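Local atomic coordinates of polycomb protein Scm (Drosophila melanogaster, PDB entry 5J8Y), a protein that probably takes part in Polycomb gene silencing, its SAM domain pairing with that of Sfmbt and so linking PRC1 to PhoRC. Residues 49-52 against 57-60; 41-46 against 73-78. All coordinates share one frame; numbering follows the deposited sequence.

Contact 1 (49-52 against 57-60). Unlike the reference sequence in segment 57-60: Glu-58 (reference Leu).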
loop_
_atom_site.group_PDB
_atom_site.type_symbol
_atom_site.label_atom_id
_atom_site.label_comp_id
_atom_site.label_asym_id
_atom_site.label_seq_id
_atom_site.Cartn_x
_atom_site.Cartn_y
_atom_site.Cartn_z
ATOM N N MET A 49 4.012 7.374 -5.230
ATOM C CA MET A 49 2.812 6.555 -5.406
ATOM C C MET A 49 1.558 7.426 -5.453
ATOM O O MET A 49 0.603 7.118 -6.168
ATOM C CB MET A 49 2.691 5.525 -4.280
ATOM C CG MET A 49 3.810 4.490 -4.255
ATOM S SD MET A 49 3.862 3.448 -5.725
ATOM C CE MET A 49 2.411 2.428 -5.474
ATOM N N MET A 50 1.569 8.514 -4.689
ATOM C CA MET A 50 0.445 9.447 -4.659
ATOM C C MET A 50 0.214 10.110 -6.010
ATOM O O MET A 50 -0.900 10.121 -6.527
ATOM C CB MET A 50 0.678 10.534 -3.612
ATOM C CG MET A 50 0.571 10.075 -2.176
ATOM S SD MET A 50 0.728 11.477 -1.056
ATOM C CE MET A 50 1.622 10.733 0.300
ATOM N N MET A 51 1.272 10.674 -6.576
ATOM C CA MET A 51 1.137 11.465 -7.790
ATOM C C MET A 51 1.122 10.592 -9.039
ATOM O O MET A 51 0.474 10.933 -10.029
ATOM C CB MET A 51 2.263 12.496 -7.871
ATOM C CG MET A 51 2.171 13.564 -6.792
ATOM S SD MET A 51 3.464 14.821 -6.889
ATOM C CE MET A 51 3.108 15.557 -8.482
ATOM N N LYS A 52 1.818 9.461 -8.995
ATOM C CA LYS A 52 1.857 8.574 -10.150
ATOM C C LYS A 52 0.568 7.768 -10.288
ATOM O O LYS A 52 -0.010 7.703 -11.374
ATOM C CB LYS A 52 3.047 7.616 -10.073
ATOM C CG LYS A 52 3.428 7.047 -11.433
ATOM C CD LYS A 52 4.519 5.993 -11.357
ATOM C CE LYS A 52 5.302 5.943 -12.661
ATOM N NZ LYS A 52 5.940 4.620 -12.908
ATOM N N LYS A 57 -2.576 15.956 -7.401
ATOM C CA LYS A 57 -1.726 17.071 -7.839
ATOM C C LYS A 57 -0.662 17.375 -6.799
ATOM O O LYS A 57 -0.689 16.865 -5.734
ATOM C CB LYS A 57 -2.540 18.362 -8.080
ATOM C CG LYS A 57 -3.823 18.255 -8.885
ATOM C CD LYS A 57 -3.662 17.694 -10.272
ATOM C CE LYS A 57 -4.864 18.033 -11.166
ATOM N NZ LYS A 57 -5.044 19.466 -11.393
ATOM N N GLU A 58 0.242 18.263 -7.132
ATOM C CA GLU A 58 1.293 18.644 -6.231
ATOM C C GLU A 58 0.768 19.178 -4.941
ATOM O O GLU A 58 1.254 18.821 -3.932
ATOM C CB GLU A 58 2.196 19.708 -6.852
ATOM C CG GLU A 58 3.420 19.196 -7.496
ATOM C CD GLU A 58 4.465 20.257 -7.675
ATOM O OE1 GLU A 58 5.325 20.001 -8.475
ATOM O OE2 GLU A 58 4.421 21.307 -7.045
ATOM N N GLY A 59 -0.190 20.077 -4.978
ATOM C CA GLY A 59 -0.689 20.682 -3.789
ATOM C C GLY A 59 -1.180 19.711 -2.794
ATOM O O GLY A 59 -0.704 19.609 -1.745
ATOM N N PRO A 60 -2.208 18.976 -3.178
ATOM C CA PRO A 60 -2.827 17.991 -2.290
ATOM C C PRO A 60 -1.799 16.983 -1.794
ATOM O O PRO A 60 -1.758 16.700 -0.632
ATOM C CB PRO A 60 -3.854 17.291 -3.176
ATOM C CG PRO A 60 -4.057 18.169 -4.345
ATOM C CD PRO A 60 -2.854 19.044 -4.486
#
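Met-51 packs on Glu-58 and only loosely approaches the backbone of Lys-57, and the polar atom nearest its end, Glu-58 N, stands 4.2 Å from Met-51 CE, at packing distance. The closest approach is apolar: Met-51 CE lies 3.8 Å from Glu-58 CG. Torsions explain how the thioether arrives there. With chi2 at -178° the chain runs straight out from helix 47-53, then chi3 of 63° bends the terminal methyl around toward the start of the next helix. The two side chains slant across one another, and the Glu-58 chain extends beyond CG, carrying its carboxylate away from the methyl. Glu-58 stands where the reference sequence has leucine. Nearer the backbone, Met-51 CG comes to 4.5 Å from Lys-57 O, the carbonyl of the N-cap residue of helix 58-71, whose CB points away from helix 47-53. Only 109 Å² is buried, and none of the touching residues is fully enclosed, which marks a light surface contact. It spans the short connection between helices 47-53 and 58-71 in the SAM domain; Met-51 also packs on Ala-61, while the neighbouring Met-50 faces Ile-64 and Cys-65 of the same long helix.

Contact 2 (41-46 against 73-78)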
loop_
_atom_site.group_PDB
_atom_site.type_symbol
_atom_site.label_atom_id
_atom_site.label_comp_id
_atom_site.label_asym_id
_atom_site.label_seq_id
_atom_site.Cartn_x
_atom_site.Cartn_y
_atom_site.Cartn_z
ATOM N N ALA A 41 -1.804 1.287 5.110
ATOM C CA ALA A 41 -1.518 1.774 3.766
ATOM C C ALA A 41 -1.028 3.222 3.795
ATOM O O ALA A 41 -0.095 3.584 3.072
ATOM C CB ALA A 41 -2.749 1.653 2.891
ATOM N N LEU A 42 -1.660 4.041 4.631
ATOM C CA LEU A 42 -1.316 5.460 4.731
ATOM C C LEU A 42 0.148 5.645 5.116
ATOM O O LEU A 42 0.870 6.416 4.488
ATOM C CB LEU A 42 -2.215 6.159 5.752
ATOM C CG LEU A 42 -1.992 7.664 5.939
ATOM C CD1 LEU A 42 -2.457 8.439 4.719
ATOM C CD2 LEU A 42 -2.694 8.161 7.189
ATOM N N LEU A 43 0.576 4.926 6.147
ATOM C CA LEU A 43 1.943 5.017 6.642
ATOM C C LEU A 43 2.963 4.495 5.629
ATOM O O LEU A 43 4.146 4.830 5.702
ATOM C CB LEU A 43 2.072 4.248 7.958
ATOM C CG LEU A 43 1.194 4.762 9.104
ATOM C CD1 LEU A 43 1.248 3.816 10.295
ATOM C CD2 LEU A 43 1.620 6.160 9.517
ATOM N N LEU A 44 2.500 3.682 4.683
ATOM C CA LEU A 44 3.375 3.108 3.664
ATOM C C LEU A 44 3.464 3.985 2.416
ATOM O O LEU A 44 4.273 3.726 1.528
ATOM C CB LEU A 44 2.886 1.708 3.278
ATOM C CG LEU A 44 3.084 0.602 4.319
ATOM C CD1 LEU A 44 2.391 -0.677 3.872
ATOM C CD2 LEU A 44 4.563 0.341 4.574
ATOM N N LEU A 45 2.633 5.020 2.347
ATOM C CA LEU A 45 2.618 5.903 1.185
ATOM C C LEU A 45 3.928 6.658 1.002
ATOM O O LEU A 45 4.729 6.786 1.928
ATOM C CB LEU A 45 1.477 6.916 1.292
ATOM C CG LEU A 45 0.106 6.476 0.784
ATOM C CD1 LEU A 45 -0.954 7.410 1.307
ATOM C CD2 LEU A 45 0.086 6.445 -0.734
ATOM N N ASN A 46 4.114 7.161 -0.203
ATOM C CA ASN A 46 5.156 8.067 -0.588
ATOM C C ASN A 46 4.615 8.987 -1.654
ATOM O O ASN A 46 3.668 8.670 -2.283
ATOM C CB ASN A 46 6.452 7.399 -0.959
ATOM C CG ASN A 46 6.327 6.471 -2.146
ATOM O OD1 ASN A 46 5.797 6.804 -3.166
ATOM N ND2 ASN A 46 6.827 5.304 -1.980
ATOM N N GLY A 73 5.404 8.736 13.140
ATOM C CA GLY A 73 6.464 8.485 14.100
ATOM C C GLY A 73 7.861 8.748 13.568
ATOM O O GLY A 73 8.163 9.852 13.116
ATOM N N ARG A 74 8.713 7.726 13.630
ATOM C CA ARG A 74 10.101 7.848 13.186
ATOM C C ARG A 74 10.322 7.288 11.784
ATOM O O ARG A 74 11.459 7.208 11.319
ATOM C CB ARG A 74 11.038 7.144 14.165
ATOM C CG ARG A 74 11.301 7.927 15.437
ATOM C CD ARG A 74 12.640 7.543 16.041
ATOM N NE ARG A 74 13.754 8.167 15.333
ATOM C CZ ARG A 74 15.034 7.994 15.649
ATOM N NH1 ARG A 74 15.371 7.210 16.664
ATOM N NH2 ARG A 74 15.981 8.604 14.949
ATOM N N ARG A 75 9.259 6.840 11.132
ATOM C CA ARG A 75 9.341 6.534 9.709
ATOM C C ARG A 75 9.856 7.801 8.985
ATOM O O ARG A 75 9.652 8.906 9.446
ATOM C CB ARG A 75 7.984 6.117 9.146
ATOM C CG ARG A 75 7.460 4.816 9.705
ATOM C CD ARG A 75 6.094 4.416 9.172
ATOM N NE ARG A 75 5.574 3.275 9.888
ATOM C CZ ARG A 75 5.083 3.323 11.113
ATOM N NH1 ARG A 75 4.992 4.473 11.785
ATOM N NH2 ARG A 75 4.654 2.228 11.676
ATOM N N ASN A 76 10.501 7.621 7.850
ATOM C CA ASN A 76 10.997 8.734 7.070
ATOM C C ASN A 76 9.892 9.707 6.660
ATOM O O ASN A 76 8.848 9.321 6.271
ATOM C CB ASN A 76 11.773 8.258 5.827
ATOM C CG ASN A 76 12.981 7.441 6.176
ATOM O OD1 ASN A 76 13.399 7.403 7.302
ATOM N ND2 ASN A 76 13.503 6.748 5.206
ATOM N N ASN A 77 10.157 10.994 6.815
ATOM C CA ASN A 77 9.242 12.020 6.359
ATOM C C ASN A 77 8.958 11.919 4.874
ATOM O O ASN A 77 9.856 11.838 4.103
ATOM C CB ASN A 77 9.770 13.420 6.689
ATOM C CG ASN A 77 9.741 13.701 8.177
ATOM O OD1 ASN A 77 8.786 13.388 8.840
ATOM N ND2 ASN A 77 10.791 14.287 8.685
ATOM N N LEU A 78 7.684 11.922 4.509
ATOM C CA LEU A 78 7.292 11.966 3.108
ATOM C C LEU A 78 7.566 13.358 2.554
ATOM O O LEU A 78 7.340 14.358 3.238
ATOM C CB LEU A 78 5.814 11.607 2.936
ATOM C CG LEU A 78 5.386 10.147 3.121
ATOM C CD1 LEU A 78 5.753 9.598 4.494
ATOM C CD2 LEU A 78 3.893 10.033 2.889
#
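Beyond the long C-terminal helix 58-71 of the SAM domain, the chain folds back as an irregular tail, and residues 73-78 lie along the turn that leads from helix 39-44 to helix 47-53, with Arg-75 meeting Leu-43 and Leu-78 meeting Leu-45. The CA traces converge: Leu-43 and Arg-75 are 8.2 Å apart at CA, whereas the CA atoms of Asn-46 and Leu-78 are separated by 5.8 Å. Directions taken over residues 43-46 and 75-78 differ by 39°.

At the wider end, the Arg-75 chain is extended from CG to NE, and chi4 of 75° turns the guanidinium so that one face is presented to Leu-43. Methyl CD1 of Leu-43 sits over the centre of that face, 3.9 Å above the plane of the Arg-75 guanidinium. Farther back, Leu-43 CB lies 4.1 Å from Arg-75 NE. Arg-75 NH1 also donates a hydrogen bond to Asn-72 O, which would help to hold the group in this orientation.

At the narrower end, Leu-78 drives its branched end at the backbone of the turn: Leu-78 CD2 is 3.5 Å from Leu-45 O and 4.2 Å from Asn-46 CA. The apolar part of the meeting joins Leu-45 CB to the same Leu-78 CD2 at 4.3 Å. Asn-46 points its amide elsewhere, N-capping helix 47-53 through OD1 to Met-49 N.

Of the 225 Å² buried, Leu-43, Arg-75 and Leu-78 supply most, in similar shares. Leu-78 also packs on Cys-65 and Val-68 of helix 58-71 and on Met-50 of helix 47-53; with Arg-75 on Leu-43 of helix 39-44, the tail lies against three helices, 39-44, 47-53 and 58-71.

Contacts 1 and 2 have centres 15 Å apart, yet they share packing through Met-50. Met-50 CE lies 3.5 Å from Leu-78 CD2, and Met-50 CG lies 3.9 Å from Leu-45 CD2, so this methionine of segment 49-52 reaches both sides of contact 2. In sequence, contact 1 falls entirely between residues 46 and 73. Contact 2 is the more buried of the two. Each also has residues facing the Sfmbt chain, where Lys-52 forms a salt bridge with Asp-46 of Sfmbt and Leu-45 packs on Val-56 of Sfmbt, placing both first segments beside the heterodimer interface.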